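Lipoprotein (Clostridium difficile, PDB 4OTE) probably binds methionine as the extracytoplasmic lipoprotein of a transport system, and also binds zinc ions. Local coordinates at residues 100-110 with 146-156. Sequence-based numbering, arbitrary orientation.
Sequences FKKGDTIAISN and PKGIQFKELDI
Gln150 O is gripped from the neighbouring strand by two donors: Ile106 N makes a nearly straight hydrogen bond to it at 2.9 Å (165° at the hydrogen), and Thr105 CA adds a CA-H...O contact. The same pairing recurs along parallel strands 105-109 and 150-154. Asp104 O takes Gln150 N, Ile106 O takes Lys152 N, Lys152 O takes Ile108 N and Ile108 O takes Leu154 N, until Asn110 N closes the ladder on Leu154 O at 2.8 Å. At the other end the type II turn from Lys101 to Asp104 meets the loop before strand 150-154. Here Lys102, its chain bent at chi2 (78°), reaches Pro146 O with NZ at 2.7 Å, while Gly103 N bonds to Gly148 O from above the carbonyl plane. The Asp104 carboxylate ties back to the start of the turn, OD2 accepting Lys101 N from above the carboxylate plane and OD1 forming a salt bridge with Lys101 NZ through its syn lone pair. On the face that bears Ile106, Ile108 and Phe151, Ile106 CB lies 4.2 Å from Phe151 CD1. Ile149 CG2, held anti to its own backbone N, sits 3.8 Å above the plane of the Phe151 ring toward its rim and also touches Ile106 CD1 at 3.7 Å. The other branch of Ile149 sends CD1 to Phe100 CD1, 4.0 Å away, the two side chains crossing at about a right angle. Helix 112-124 packs on this face through Leu119 and Leu122, making a right-handed beta-alpha-beta crossover, and strand 168-171 flanks 105-109 on its other edge. Backbone bonds thus fix the register of outermost strand 150-154, while apolar side chains seal it against the helix.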
ATOM      1  N   PHE A 100      -7.482  -1.968  24.465  1.00 48.65           N
ATOM      2  CA  PHE A 100      -8.488  -0.970  24.086  1.00 50.95           C
ATOM      3  C   PHE A 100      -9.575  -0.869  25.162  1.00 54.05           C
ATOM      4  O   PHE A 100      -9.968  -1.874  25.753  1.00 54.13           O
ATOM      5  CB  PHE A 100      -9.126  -1.287  22.721  1.00 49.25           C
ATOM      6  CG  PHE A 100      -8.301  -0.838  21.537  1.00 47.31           C
ATOM      7  CD1 PHE A 100      -7.970   0.503  21.368  1.00 46.32           C
ATOM      8  CD2 PHE A 100      -7.869  -1.754  20.585  1.00 45.58           C
ATOM      9  CE1 PHE A 100      -7.212   0.915  20.285  1.00 45.38           C
ATOM     10  CE2 PHE A 100      -7.111  -1.345  19.497  1.00 44.91           C
ATOM     11  CZ  PHE A 100      -6.782  -0.008  19.346  1.00 44.28           C
ATOM     12  N   LYS A 101     -10.039   0.353  25.413  1.00 56.45           N
ATOM     13  CA  LYS A 101     -11.070   0.624  26.421  1.00 59.41           C
ATOM     14  C   LYS A 101     -12.014   1.724  25.931  1.00 59.09           C
ATOM     15  O   LYS A 101     -11.785   2.311  24.873  1.00 55.55           O
ATOM     16  CB  LYS A 101     -10.423   1.036  27.751  1.00 61.84           C
ATOM     17  CG  LYS A 101      -9.378   2.138  27.633  1.00 64.28           C
ATOM     18  CD  LYS A 101      -9.391   3.064  28.842  1.00 69.53           C
ATOM     19  CE  LYS A 101      -8.181   3.988  28.879  1.00 71.20           C
ATOM     20  NZ  LYS A 101      -7.898   4.673  27.585  1.00 69.65           N
ATOM     21  N   LYS A 102     -13.068   1.992  26.701  1.00 64.29           N
ATOM     22  CA  LYS A 102     -14.031   3.056  26.379  1.00 66.29           C
ATOM     23  C   LYS A 102     -13.344   4.395  26.132  1.00 63.65           C
ATOM     24  O   LYS A 102     -12.455   4.791  26.887  1.00 64.41           O
ATOM     25  CB  LYS A 102     -15.073   3.226  27.496  1.00 76.04           C
ATOM     26  CG  LYS A 102     -16.475   2.738  27.148  1.00 83.56           C
ATOM     27  CD  LYS A 102     -16.601   1.226  27.239  1.00 86.79           C
ATOM     28  CE  LYS A 102     -18.051   0.788  27.092  1.00 92.64           C
ATOM     29  NZ  LYS A 102     -18.239  -0.648  27.433  1.00 95.20           N
ATOM     30  N   GLY A 103     -13.758   5.079  25.069  1.00 61.26           N
ATOM     31  CA  GLY A 103     -13.236   6.402  24.746  1.00 61.01           C
ATOM     32  C   GLY A 103     -12.059   6.407  23.787  1.00 58.87           C
ATOM     33  O   GLY A 103     -11.765   7.436  23.176  1.00 59.16           O
ATOM     34  N   ASP A 104     -11.382   5.267  23.647  1.00 56.58           N
ATOM     35  CA  ASP A 104     -10.197   5.181  22.794  1.00 54.95           C
ATOM     36  C   ASP A 104     -10.527   5.521  21.341  1.00 53.69           C
ATOM     37  O   ASP A 104     -11.618   5.225  20.851  1.00 50.99           O
ATOM     38  CB  ASP A 104      -9.561   3.786  22.870  1.00 54.22           C
ATOM     39  CG  ASP A 104      -8.816   3.540  24.179  1.00 55.64           C
ATOM     40  OD1 ASP A 104      -8.786   4.434  25.050  1.00 59.01           O
ATOM     41  OD2 ASP A 104      -8.254   2.436  24.337  1.00 54.05           O
ATOM     42  N   THR A 105      -9.565   6.143  20.662  1.00 53.61           N
ATOM     43  CA  THR A 105      -9.752   6.605  19.295  1.00 54.62           C
ATOM     44  C   THR A 105      -8.807   5.887  18.333  1.00 51.75           C
ATOM     45  O   THR A 105      -7.618   5.729  18.625  1.00 50.43           O
ATOM     46  CB  THR A 105      -9.506   8.122  19.197  1.00 58.16           C
ATOM     47  OG1 THR A 105      -8.169   8.418  19.622  1.00 61.84           O
ATOM     48  CG2 THR A 105     -10.486   8.888  20.076  1.00 60.12           C
ATOM     49  N   ILE A 106      -9.341   5.452  17.193  1.00 50.76           N
ATOM     50  CA  ILE A 106      -8.527   4.888  16.117  1.00 48.98           C
ATOM     51  C   ILE A 106      -8.581   5.812  14.900  1.00 48.44           C
ATOM     52  O   ILE A 106      -9.664   6.134  14.407  1.00 48.78           O
ATOM     53  CB  ILE A 106      -8.986   3.463  15.729  1.00 49.55           C
ATOM     54  CG1 ILE A 106      -8.810   2.510  16.919  1.00 50.47           C
ATOM     55  CG2 ILE A 106      -8.192   2.945  14.530  1.00 46.59           C
ATOM     56  CD1 ILE A 106      -9.271   1.091  16.661  1.00 50.16           C
ATOM     57  N   ALA A 107      -7.413   6.244  14.429  1.00 46.83           N
ATOM     58  CA  ALA A 107      -7.313   7.036  13.202  1.00 46.16           C
ATOM     59  C   ALA A 107      -7.345   6.115  11.986  1.00 45.49           C
ATOM     60  O   ALA A 107      -6.639   5.107  11.946  1.00 46.82           O
ATOM     61  CB  ALA A 107      -6.041   7.870  13.199  1.00 45.37           C
ATOM     62  N   ILE A 108      -8.171   6.477  11.005  1.00 46.93           N
ATOM     63  CA  ILE A 108      -8.361   5.690   9.784  0.50 46.59           C
ATOM     64  C   ILE A 108      -8.398   6.618   8.564  1.00 46.79           C
ATOM     65  O   ILE A 108      -8.795   7.780   8.673  1.00 46.76           O
ATOM     66  CB  ILE A 108      -9.674   4.874   9.861  0.50 47.68           C
ATOM     67  CG1 ILE A 108      -9.629   3.897  11.037  0.50 49.11           C
ATOM     68  CG2 ILE A 108      -9.928   4.090   8.583  0.50 46.94           C
ATOM     69  CD1 ILE A 108     -10.639   2.774  10.928  0.50 49.81           C
ATOM     70  N   SER A 109      -7.992   6.098   7.409  1.00 46.94           N
ATOM     71  CA  SER A 109      -8.031   6.845   6.158  1.00 48.60           C
ATOM     72  C   SER A 109      -9.468   7.149   5.737  1.00 50.76           C
ATOM     73  O   SER A 109     -10.362   6.322   5.908  1.00 49.42           O
ATOM     74  CB  SER A 109      -7.332   6.057   5.047  1.00 48.31           C
ATOM     75  OG  SER A 109      -7.485   6.698   3.792  1.00 48.88           O
ATOM     76  N   ASN A 110      -9.675   8.337   5.175  1.00 51.72           N
ATOM     77  CA  ASN A 110     -10.977   8.716   4.622  1.00 53.95           C
ATOM     78  C   ASN A 110     -11.270   8.100   3.245  1.00 51.29           C
ATOM     79  O   ASN A 110     -12.317   8.366   2.660  1.00 54.98           O
ATOM     80  CB  ASN A 110     -11.131  10.247   4.577  1.00 58.50           C
ATOM     81  CG  ASN A 110     -10.013  10.939   3.811  1.00 60.80           C
ATOM     82  OD1 ASN A 110      -9.339  10.332   2.978  1.00 64.00           O
ATOM     83  ND2 ASN A 110      -9.810  12.220   4.097  1.00 62.02           N
ATOM     84  N   PRO A 146     -18.417  -2.927  21.699  1.00 71.11           N
ATOM     85  CA  PRO A 146     -18.290  -3.115  23.150  1.00 74.28           C
ATOM     86  C   PRO A 146     -17.466  -2.043  23.856  1.00 75.76           C
ATOM     87  O   PRO A 146     -17.905  -1.496  24.867  1.00 80.32           O
ATOM     88  CB  PRO A 146     -17.598  -4.484  23.279  1.00 71.96           C
ATOM     89  CG  PRO A 146     -17.129  -4.844  21.908  1.00 70.07           C
ATOM     90  CD  PRO A 146     -18.072  -4.159  20.969  1.00 70.99           C
ATOM     91  N   LYS A 147     -16.295  -1.729  23.308  1.00 73.92           N
ATOM     92  CA  LYS A 147     -15.345  -0.844  23.978  1.00 72.93           C
ATOM     93  C   LYS A 147     -15.435   0.618  23.534  1.00 73.14           C
ATOM     94  O   LYS A 147     -14.479   1.373  23.706  1.00 76.29           O
ATOM     95  CB  LYS A 147     -13.928  -1.378  23.781  1.00 71.24           C
ATOM     96  CG  LYS A 147     -13.833  -2.868  24.052  1.00 71.59           C
ATOM     97  CD  LYS A 147     -12.461  -3.283  24.538  1.00 70.42           C
ATOM     98  CE  LYS A 147     -12.474  -4.722  25.015  1.00 69.98           C
ATOM     99  NZ  LYS A 147     -11.115  -5.319  24.960  1.00 73.90           N
ATOM    100  N   GLY A 148     -16.578   1.012  22.975  1.00 70.95           N
ATOM    101  CA  GLY A 148     -16.836   2.406  22.608  1.00 73.87           C
ATOM    102  C   GLY A 148     -15.691   3.073  21.873  1.00 73.21           C
ATOM    103  O   GLY A 148     -15.228   4.145  22.270  1.00 76.71           O
ATOM    104  N   ILE A 149     -15.233   2.431  20.802  1.00 68.35           N
ATOM    105  CA  ILE A 149     -14.133   2.951  20.000  1.00 64.25           C
ATOM    106  C   ILE A 149     -14.644   4.033  19.057  1.00 63.29           C
ATOM    107  O   ILE A 149     -15.598   3.814  18.313  1.00 64.69           O
ATOM    108  CB  ILE A 149     -13.466   1.836  19.162  1.00 63.40           C
ATOM    109  CG1 ILE A 149     -12.917   0.727  20.070  1.00 64.77           C
ATOM    110  CG2 ILE A 149     -12.358   2.407  18.280  1.00 61.23           C
ATOM    111  CD1 ILE A 149     -11.876   1.188  21.071  1.00 65.56           C
ATOM    112  N   GLN A 150     -13.999   5.197  19.094  1.00 61.68           N
ATOM    113  CA  GLN A 150     -14.329   6.299  18.197  1.00 61.75           C
ATOM    114  C   GLN A 150     -13.332   6.302  17.045  1.00 59.72           C
ATOM    115  O   GLN A 150     -12.167   5.944  17.225  1.00 57.34           O
ATOM    116  CB  GLN A 150     -14.285   7.641  18.933  1.00 64.99           C
ATOM    117  CG  GLN A 150     -14.865   7.602  20.340  1.00 70.13           C
ATOM    118  CD  GLN A 150     -15.053   8.981  20.943  1.00 73.76           C
ATOM    119  OE1 GLN A 150     -15.462   9.920  20.261  1.00 76.61           O
ATOM    120  NE2 GLN A 150     -14.767   9.106  22.235  1.00 76.25           N
ATOM    121  N   PHE A 151     -13.792   6.707  15.864  1.00 59.10           N
ATOM    122  CA  PHE A 151     -12.968   6.674  14.664  1.00 57.86           C
ATOM    123  C   PHE A 151     -12.729   8.074  14.112  1.00 60.48           C
ATOM    124  O   PHE A 151     -13.670   8.839  13.910  1.00 65.23           O
ATOM    125  CB  PHE A 151     -13.621   5.784  13.611  1.00 57.58           C
ATOM    126  CG  PHE A 151     -13.721   4.350  14.032  1.00 57.14           C
ATOM    127  CD1 PHE A 151     -12.707   3.458  13.732  1.00 54.79           C
ATOM    128  CD2 PHE A 151     -14.815   3.898  14.760  1.00 59.68           C
ATOM    129  CE1 PHE A 151     -12.784   2.136  14.130  1.00 55.48           C
ATOM    130  CE2 PHE A 151     -14.900   2.576  15.162  1.00 59.51           C
ATOM    131  CZ  PHE A 151     -13.881   1.693  14.846  1.00 57.67           C
ATOM    132  N   LYS A 152     -11.461   8.397  13.880  1.00 60.36           N
ATOM    133  CA  LYS A 152     -11.067   9.695  13.352  1.00 62.11           C
ATOM    134  C   LYS A 152     -10.674   9.527  11.889  1.00 60.11           C
ATOM    135  O   LYS A 152      -9.615   8.980  11.585  1.00 56.65           O
ATOM    136  CB  LYS A 152      -9.903  10.250  14.174  1.00 65.18           C
ATOM    137  CG  LYS A 152      -9.556  11.698  13.890  1.00 71.31           C
ATOM    138  CD  LYS A 152      -8.567  12.219  14.921  1.00 76.77           C
ATOM    139  CE  LYS A 152      -8.260  13.692  14.716  1.00 80.26           C
ATOM    140  NZ  LYS A 152      -7.318  14.196  15.751  1.00 80.97           N
ATOM    141  N   GLU A 153     -11.547   9.976  10.987  1.00 61.21           N
ATOM    142  CA  GLU A 153     -11.317   9.837   9.546  1.00 62.90           C
ATOM    143  C   GLU A 153     -10.460  10.993   9.037  1.00 59.30           C
ATOM    144  O   GLU A 153     -10.859  12.152   9.132  1.00 60.10           O
ATOM    145  CB  GLU A 153     -12.647   9.761   8.788  1.00 68.82           C
ATOM    146  CG  GLU A 153     -13.398   8.452   9.018  1.00 76.28           C
ATOM    147  CD  GLU A 153     -14.849   8.489   8.563  1.00 85.76           C
ATOM    148  OE1 GLU A 153     -15.510   9.539   8.715  1.00 90.40           O
ATOM    149  OE2 GLU A 153     -15.340   7.453   8.066  1.00 87.67           O
ATOM    150  N   LEU A 154      -9.282  10.666   8.503  1.00 55.98           N
ATOM    151  CA  LEU A 154      -8.294  11.665   8.088  1.00 53.48           C
ATOM    152  C   LEU A 154      -7.765  11.398   6.685  1.00 54.23           C
ATOM    153  O   LEU A 154      -7.910  10.295   6.153  1.00 52.58           O
ATOM    154  CB  LEU A 154      -7.109  11.659   9.057  1.00 51.97           C
ATOM    155  CG  LEU A 154      -7.394  12.054  10.508  1.00 53.13           C
ATOM    156  CD1 LEU A 154      -6.212  11.698  11.401  1.00 51.51           C
ATOM    157  CD2 LEU A 154      -7.719  13.538  10.602  1.00 54.48           C
ATOM    158  N   ASP A 155      -7.147  12.425   6.099  1.00 54.91           N
ATOM    159  CA  ASP A 155      -6.354  12.262   4.884  1.00 55.66           C
ATOM    160  C   ASP A 155      -5.177  11.373   5.244  1.00 52.78           C
ATOM    161  O   ASP A 155      -4.554  11.556   6.293  1.00 53.38           O
ATOM    162  CB  ASP A 155      -5.854  13.621   4.374  1.00 60.27           C
ATOM    163  CG  ASP A 155      -5.216  13.544   2.985  1.00 67.78           C
ATOM    164  OD1 ASP A 155      -4.593  12.515   2.635  1.00 67.70           O
ATOM    165  OD2 ASP A 155      -5.327  14.540   2.238  1.00 78.60           O
ATOM    166  N   ILE A 156      -4.881  10.410   4.374  1.00 49.22           N
ATOM    167  CA  ILE A 156      -3.824   9.427   4.621  1.00 48.10           C
ATOM    168  C   ILE A 156      -2.489  10.063   5.020  1.00 45.92           C
ATOM    169  O   ILE A 156      -1.762   9.511   5.841  1.00 46.80           O
ATOM    170  CB  ILE A 156      -3.629   8.498   3.397  1.00 49.22           C
ATOM    171  CG1 ILE A 156      -2.684   7.346   3.739  1.00 49.76           C
ATOM    172  CG2 ILE A 156      -3.119   9.271   2.185  1.00 50.22           C
ATOM    173  CD1 ILE A 156      -2.735   6.220   2.731  1.00 51.85           C
TER